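Long-range contacts in C3-degrading proteinase (CppA protein) (Streptococcus pneumoniae, PDB 3E0R), which probably degrades complement component C3 as a proteinase, with two halves related to the glyoxalase superfamily: residues R64-E69 against T191-L196; E69-L74 against E156-T161. One frame throughout, in Å; residues are numbered along the deposited sequence.

In the fold
The loop between strands 53-59 and 74-81 supplies one side of both contacts, which share E69 and have centres about 13 Å apart. Contact 1 sets 64-69, the middle of this loop, against the approach to strand 196-203 of the eight-stranded sheet; contact 2 sets its last residues and the start of strand 74-81 against strand 151-159 of the seven-stranded sheet. Along the chain, contact 2 nests inside the loop closed by contact 1. D195 ties them together: its OD2 probably bonds K73 N at 2.9 Å. Both contacts join the CppA N-terminal and C-terminal regions, so the glyoxalase-type halves are interwoven, with the 60-73 connection leading from one sheet to the other.

Contact 1: residues R64-E69 against T191-L196; sequences RTRKVE and TVTWDL
R66 and T193 face each other with CA atoms 4.7 Å apart, and R66 carries both direct backbone hydrogen bonds of the contact. Its N donates to V192 O at 3.0 Å, while its O receives W194 N with a C=O...N angle of 161°. R66 O also lies 3.0 Å from T193 CA in a CA-H...O contact, so two neighbouring residues converge on one carbonyl. Further along, a water extends the pairing, accepting from V68 N and donating to W194 O.

The main apolar contact is a CH-pi interaction. T65 CG2, anti to the backbone N, sits over the W194 indole, 3.4 Å from the centroid of the five-membered ring and 12° off its normal. T65 CB leans on CE2 and CZ2. R66 N lies over the same face near the rim, while R66 C passes the CE3-CZ3 rim, 3.4 Å from CZ3. The indole is held from its polar end too: NE1 bonds A60 O, while T65 OG1 turns to P61 O.

This single bridge lies between two loops, ahead of strand 196-203 and after strand 53-59, both members of the eight-stranded sheet. It therefore joins a loop of the CppA N-terminal region to one of the C-terminal region, both glyoxalase-type, outside the regular strand pairing.

Among the charged side chains, R66 runs extended from CG to NE alongside V192 and T193. One face of its guanidinium rests on T193 CG2, 3.7 Å from NH2, and V192 CG1 approaches NH1 obliquely. NH2 forms a salt bridge with D185 and a weak bond to K67 O, which together restrain the guanidinium. V68 CG2 meets T193 CB at 3.7 Å and also touches W194 O and D195 OD2.

Contact 2: residues E69-L74 against E156-T161; sequences EGRKKL and ELHLPT
H158 reaches from strand 151-159 to the loop of R71 and K72, and its imidazole is gripped at both edge and face. ND1 donates to K72 O at 2.8 Å; the acceptor lies in the ring plane, and the C=O...N angle is 162°. This bond identifies ND1 as protonated and limits rotation of the ring. Over one face, R71 CD stands above the ring centre, 3.6 Å from the centroid and 10° off the normal, a CH-pi contact. The guanidinium of R71 also takes part, lying at 21° to the imidazole plane; H158 NE2 is 3.3 Å above it, offset toward its rim, and 3.6 Å from NH1.

The setting is the point where an antiparallel strand pair begins, in the seven-stranded sheet of this glyoxalase-type fold: L74, the first residue of strand 74-81, and L157 form a non-hydrogen-bonded pair with CA atoms 4.8 Å apart. Next to it, H158 N donates to K73 O at 2.8 Å, and L157 CA makes a longer CA-H...O contact with the same oxygen. H158 is thus bound to successive carbonyls through its main chain and its side chain. The two leucines project to one face of the sheet and cross obliquely, L74 CD1 lying 4.1 Å from L157 CD2.

In the second shell, the carboxylate of D195 accepts from K73 N and L74 N, which probably helps hold the backbone that presents these carbonyls. On the strand side, E156 forms a salt bridge with R76, and strand 176-180 flanks 151-159. The two lysines diverge from H158: K72 NZ pairs with D117, and K73 NZ bonds V188 O and N235 O.

Contact 1: residues R64-E69 against T191-L196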
loop_
_atom_site.group_PDB
_atom_site.type_symbol
_atom_site.label_atom_id
_atom_site.label_comp_id
_atom_site.label_asym_id
_atom_site.label_seq_id
_atom_site.Cartn_x
_atom_site.Cartn_y
_atom_site.Cartn_z
ATOM N N ARG A 64 5.218 20.694 7.742
ATOM C CA ARG A 64 5.153 19.811 8.904
ATOM C C ARG A 64 5.925 18.492 8.657
ATOM O O ARG A 64 6.070 17.653 9.548
ATOM C CB ARG A 64 3.668 19.464 9.147
ATOM C CG ARG A 64 3.176 19.542 10.595
ATOM C CD ARG A 64 2.132 18.439 10.880
ATOM N NE ARG A 64 0.934 18.539 10.024
ATOM C CZ ARG A 64 0.314 17.505 9.429
ATOM N NH1 ARG A 64 0.773 16.271 9.541
ATOM N NH2 ARG A 64 -0.781 17.710 8.696
ATOM N N THR A 65 6.386 18.294 7.438
ATOM C CA THR A 65 6.701 16.960 6.993
ATOM C C THR A 65 8.013 16.964 6.214
ATOM O O THR A 65 8.392 17.984 5.624
ATOM C CB THR A 65 5.494 16.420 6.163
ATOM O OG1 THR A 65 4.279 16.774 6.836
ATOM C CG2 THR A 65 5.555 14.915 5.988
ATOM N N ARG A 66 8.723 15.841 6.252
ATOM C CA ARG A 66 9.933 15.704 5.474
ATOM C C ARG A 66 10.095 14.333 4.859
ATOM O O ARG A 66 9.345 13.414 5.137
ATOM C CB ARG A 66 11.176 16.053 6.310
ATOM C CG ARG A 66 11.454 15.079 7.414
ATOM C CD ARG A 66 12.852 15.196 7.964
ATOM N NE ARG A 66 12.962 14.311 9.119
ATOM C CZ ARG A 66 13.321 13.036 9.077
ATOM N NH1 ARG A 66 13.349 12.332 10.201
ATOM N NH2 ARG A 66 13.649 12.446 7.932
ATOM N N LYS A 67 11.098 14.237 3.998
ATOM C CA LYS A 67 11.406 13.063 3.240
ATOM C C LYS A 67 12.104 12.058 4.175
ATOM O O LYS A 67 12.927 12.444 5.007
ATOM C CB LYS A 67 12.329 13.475 2.083
ATOM C CG LYS A 67 12.058 12.776 0.739
ATOM C CD LYS A 67 10.851 13.381 -0.088
ATOM C CE LYS A 67 11.044 13.256 -1.673
ATOM N NZ LYS A 67 9.839 12.729 -2.496
ATOM N N VAL A 68 11.783 10.774 4.034
ATOM C CA VAL A 68 12.562 9.714 4.719
ATOM C C VAL A 68 14.041 9.744 4.279
ATOM O O VAL A 68 14.365 10.016 3.128
ATOM C CB VAL A 68 11.963 8.264 4.524
ATOM C CG1 VAL A 68 12.815 7.194 5.295
ATOM C CG2 VAL A 68 10.473 8.210 4.929
ATOM N N GLU A 69 14.924 9.525 5.245
ATOM C CA GLU A 69 16.318 9.261 4.986
ATOM C C GLU A 69 16.535 7.776 5.246
ATOM O O GLU A 69 16.279 7.258 6.348
ATOM C CB GLU A 69 17.242 10.080 5.907
ATOM C CG GLU A 69 17.186 11.599 5.673
ATOM C CD GLU A 69 17.775 12.013 4.318
ATOM O OE1 GLU A 69 18.887 11.481 3.965
ATOM O OE2 GLU A 69 17.123 12.863 3.624
ATOM N N THR A 191 3.782 11.476 11.771
ATOM C CA THR A 191 3.672 12.851 11.337
ATOM C C THR A 191 5.009 13.388 10.795
ATOM O O THR A 191 5.035 14.452 10.177
ATOM C CB THR A 191 3.297 13.727 12.528
ATOM O OG1 THR A 191 4.265 13.503 13.556
ATOM C CG2 THR A 191 1.928 13.367 13.060
ATOM N N VAL A 192 6.111 12.679 11.034
ATOM C CA VAL A 192 7.433 13.260 10.784
ATOM C C VAL A 192 7.824 13.218 9.284
ATOM O O VAL A 192 8.455 14.194 8.775
ATOM C CB VAL A 192 8.552 12.666 11.740
ATOM C CG1 VAL A 192 9.971 13.158 11.341
ATOM C CG2 VAL A 192 8.248 13.006 13.249
ATOM N N THR A 193 7.434 12.134 8.604
ATOM C CA THR A 193 7.926 11.794 7.262
ATOM C C THR A 193 6.774 11.448 6.349
ATOM O O THR A 193 5.701 11.114 6.849
ATOM C CB THR A 193 8.888 10.560 7.303
ATOM O OG1 THR A 193 8.197 9.459 7.925
ATOM C CG2 THR A 193 10.243 10.890 8.075
ATOM N N TRP A 194 6.990 11.515 5.030
ATOM C CA TRP A 194 6.051 10.916 4.010
ATOM C C TRP A 194 6.290 9.436 3.858
ATOM O O TRP A 194 7.289 9.019 3.266
ATOM C CB TRP A 194 6.187 11.619 2.640
ATOM C CG TRP A 194 5.690 13.073 2.668
ATOM C CD1 TRP A 194 4.386 13.496 2.795
ATOM C CD2 TRP A 194 6.494 14.279 2.615
ATOM N NE1 TRP A 194 4.332 14.870 2.823
ATOM C CE2 TRP A 194 5.603 15.376 2.681
ATOM C CE3 TRP A 194 7.867 14.531 2.467
ATOM C CZ2 TRP A 194 6.038 16.686 2.636
ATOM C CZ3 TRP A 194 8.305 15.840 2.417
ATOM C CH2 TRP A 194 7.387 16.908 2.506
ATOM N N ASP A 195 5.432 8.604 4.432
ATOM C CA ASP A 195 5.688 7.141 4.439
ATOM C C ASP A 195 4.369 6.458 4.671
ATOM O O ASP A 195 3.384 7.136 4.787
ATOM C CB ASP A 195 6.648 6.766 5.587
ATOM C CG ASP A 195 7.394 5.425 5.354
ATOM O OD1 ASP A 195 7.033 4.576 4.491
ATOM O OD2 ASP A 195 8.389 5.266 6.049
ATOM N N LEU A 196 4.379 5.132 4.794
ATOM C CA LEU A 196 3.258 4.389 5.346
ATOM C C LEU A 196 2.942 4.835 6.811
ATOM O O LEU A 196 3.809 4.735 7.697
ATOM C CB LEU A 196 3.569 2.859 5.305
ATOM C CG LEU A 196 2.537 1.912 5.961
ATOM C CD1 LEU A 196 1.236 1.724 5.075
ATOM C CD2 LEU A 196 3.212 0.594 6.315
HETATM O O HOH W 1 9.718 10.232 2.273
#

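Contact 2: residues E69-L74 against E156-T161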
loop_
_atom_site.group_PDB
_atom_site.type_symbol
_atom_site.label_atom_id
_atom_site.label_comp_id
_atom_site.label_asym_id
_atom_site.label_seq_id
_atom_site.Cartn_x
_atom_site.Cartn_y
_atom_site.Cartn_z
ATOM N N GLU A 69 14.924 9.525 5.245
ATOM C CA GLU A 69 16.318 9.261 4.986
ATOM C C GLU A 69 16.535 7.776 5.246
ATOM O O GLU A 69 16.279 7.258 6.348
ATOM C CB GLU A 69 17.242 10.080 5.907
ATOM C CG GLU A 69 17.186 11.599 5.673
ATOM C CD GLU A 69 17.775 12.013 4.318
ATOM O OE1 GLU A 69 18.887 11.481 3.965
ATOM O OE2 GLU A 69 17.123 12.863 3.624
ATOM N N GLY A 70 17.012 7.092 4.214
ATOM C CA GLY A 70 17.269 5.666 4.320
ATOM C C GLY A 70 16.035 4.904 3.929
ATOM O O GLY A 70 15.194 5.391 3.198
ATOM N N ARG A 71 15.964 3.675 4.413
ATOM C CA ARG A 71 14.890 2.789 4.064
ATOM C C ARG A 71 13.596 3.366 4.607
ATOM O O ARG A 71 13.563 4.004 5.700
ATOM C CB ARG A 71 15.151 1.373 4.590
ATOM C CG ARG A 71 15.872 0.520 3.611
ATOM C CD ARG A 71 16.180 -0.864 4.146
ATOM N NE ARG A 71 16.882 -1.643 3.131
ATOM C CZ ARG A 71 17.041 -2.962 3.140
ATOM N NH1 ARG A 71 16.531 -3.711 4.110
ATOM N NH2 ARG A 71 17.719 -3.536 2.152
ATOM N N LYS A 72 12.531 3.157 3.844
ATOM C CA LYS A 72 11.194 3.590 4.292
ATOM C C LYS A 72 10.564 2.409 4.969
ATOM O O LYS A 72 10.929 1.265 4.700
ATOM C CB LYS A 72 10.324 4.037 3.112
ATOM C CG LYS A 72 10.794 5.255 2.359
ATOM C CD LYS A 72 9.722 5.708 1.334
ATOM C CE LYS A 72 8.771 6.769 1.902
ATOM N NZ LYS A 72 7.615 7.115 0.993
ATOM N N LYS A 73 9.590 2.681 5.830
ATOM C CA LYS A 73 8.771 1.616 6.451
ATOM C C LYS A 73 8.109 0.767 5.337
ATOM O O LYS A 73 8.063 -0.451 5.408
ATOM C CB LYS A 73 7.750 2.233 7.399
ATOM C CG LYS A 73 8.374 2.965 8.573
ATOM C CD LYS A 73 7.275 3.519 9.506
ATOM C CE LYS A 73 7.748 4.719 10.343
ATOM N NZ LYS A 73 6.739 5.182 11.361
ATOM N N LEU A 74 7.673 1.422 4.272
ATOM C CA LEU A 74 7.180 0.728 3.083
ATOM C C LEU A 74 8.393 0.376 2.264
ATOM O O LEU A 74 9.040 1.251 1.718
ATOM C CB LEU A 74 6.197 1.583 2.247
ATOM C CG LEU A 74 5.616 0.813 1.024
ATOM C CD1 LEU A 74 4.617 -0.163 1.437
ATOM C CD2 LEU A 74 5.032 1.727 -0.004
ATOM N N GLU A 156 5.552 -5.172 1.126
ATOM C CA GLU A 156 6.706 -5.549 1.900
ATOM C C GLU A 156 7.000 -4.388 2.827
ATOM O O GLU A 156 6.966 -3.239 2.385
ATOM C CB GLU A 156 7.883 -5.844 1.006
ATOM C CG GLU A 156 7.768 -7.148 0.299
ATOM C CD GLU A 156 8.501 -7.195 -1.020
ATOM O OE1 GLU A 156 9.298 -6.287 -1.344
ATOM O OE2 GLU A 156 8.294 -8.193 -1.730
ATOM N N LEU A 157 7.243 -4.670 4.114
ATOM C CA LEU A 157 7.488 -3.648 5.117
ATOM C C LEU A 157 8.848 -3.825 5.714
ATOM O O LEU A 157 9.217 -4.924 6.029
ATOM C CB LEU A 157 6.431 -3.715 6.209
ATOM C CG LEU A 157 4.976 -3.480 5.784
ATOM C CD1 LEU A 157 4.087 -3.417 6.982
ATOM C CD2 LEU A 157 4.786 -2.216 4.936
ATOM N N HIS A 158 9.595 -2.729 5.864
ATOM C CA HIS A 158 10.901 -2.741 6.470
ATOM C C HIS A 158 10.767 -2.602 7.995
ATOM O O HIS A 158 10.188 -1.629 8.511
ATOM C CB HIS A 158 11.769 -1.599 5.902
ATOM C CG HIS A 158 12.343 -1.865 4.540
ATOM N ND1 HIS A 158 12.301 -0.935 3.529
ATOM C CD2 HIS A 158 13.024 -2.927 4.048
ATOM C CE1 HIS A 158 12.909 -1.421 2.462
ATOM N NE2 HIS A 158 13.362 -2.628 2.752
ATOM N N LEU A 159 11.294 -3.594 8.710
ATOM C CA LEU A 159 11.139 -3.675 10.185
ATOM C C LEU A 159 12.505 -3.874 10.852
ATOM O O LEU A 159 13.210 -4.843 10.537
ATOM C CB LEU A 159 10.169 -4.804 10.575
ATOM C CG LEU A 159 9.636 -4.874 12.030
ATOM C CD1 LEU A 159 8.651 -3.733 12.369
ATOM C CD2 LEU A 159 8.974 -6.222 12.332
ATOM N N PRO A 160 12.876 -2.975 11.788
ATOM C CA PRO A 160 14.177 -3.179 12.467
ATOM C C PRO A 160 14.248 -4.506 13.217
ATOM O O PRO A 160 13.210 -5.092 13.544
ATOM C CB PRO A 160 14.285 -1.990 13.433
ATOM C CG PRO A 160 13.217 -1.007 12.987
ATOM C CD PRO A 160 12.161 -1.786 12.293
ATOM N N THR A 161 15.464 -4.986 13.485
ATOM C CA THR A 161 15.616 -6.308 14.087
ATOM C C THR A 161 15.312 -6.269 15.575
ATOM O O THR A 161 14.897 -7.288 16.138
ATOM C CB THR A 161 17.017 -6.941 13.822
ATOM O OG1 THR A 161 18.052 -6.103 14.352
ATOM C CG2 THR A 161 17.232 -7.178 12.324
#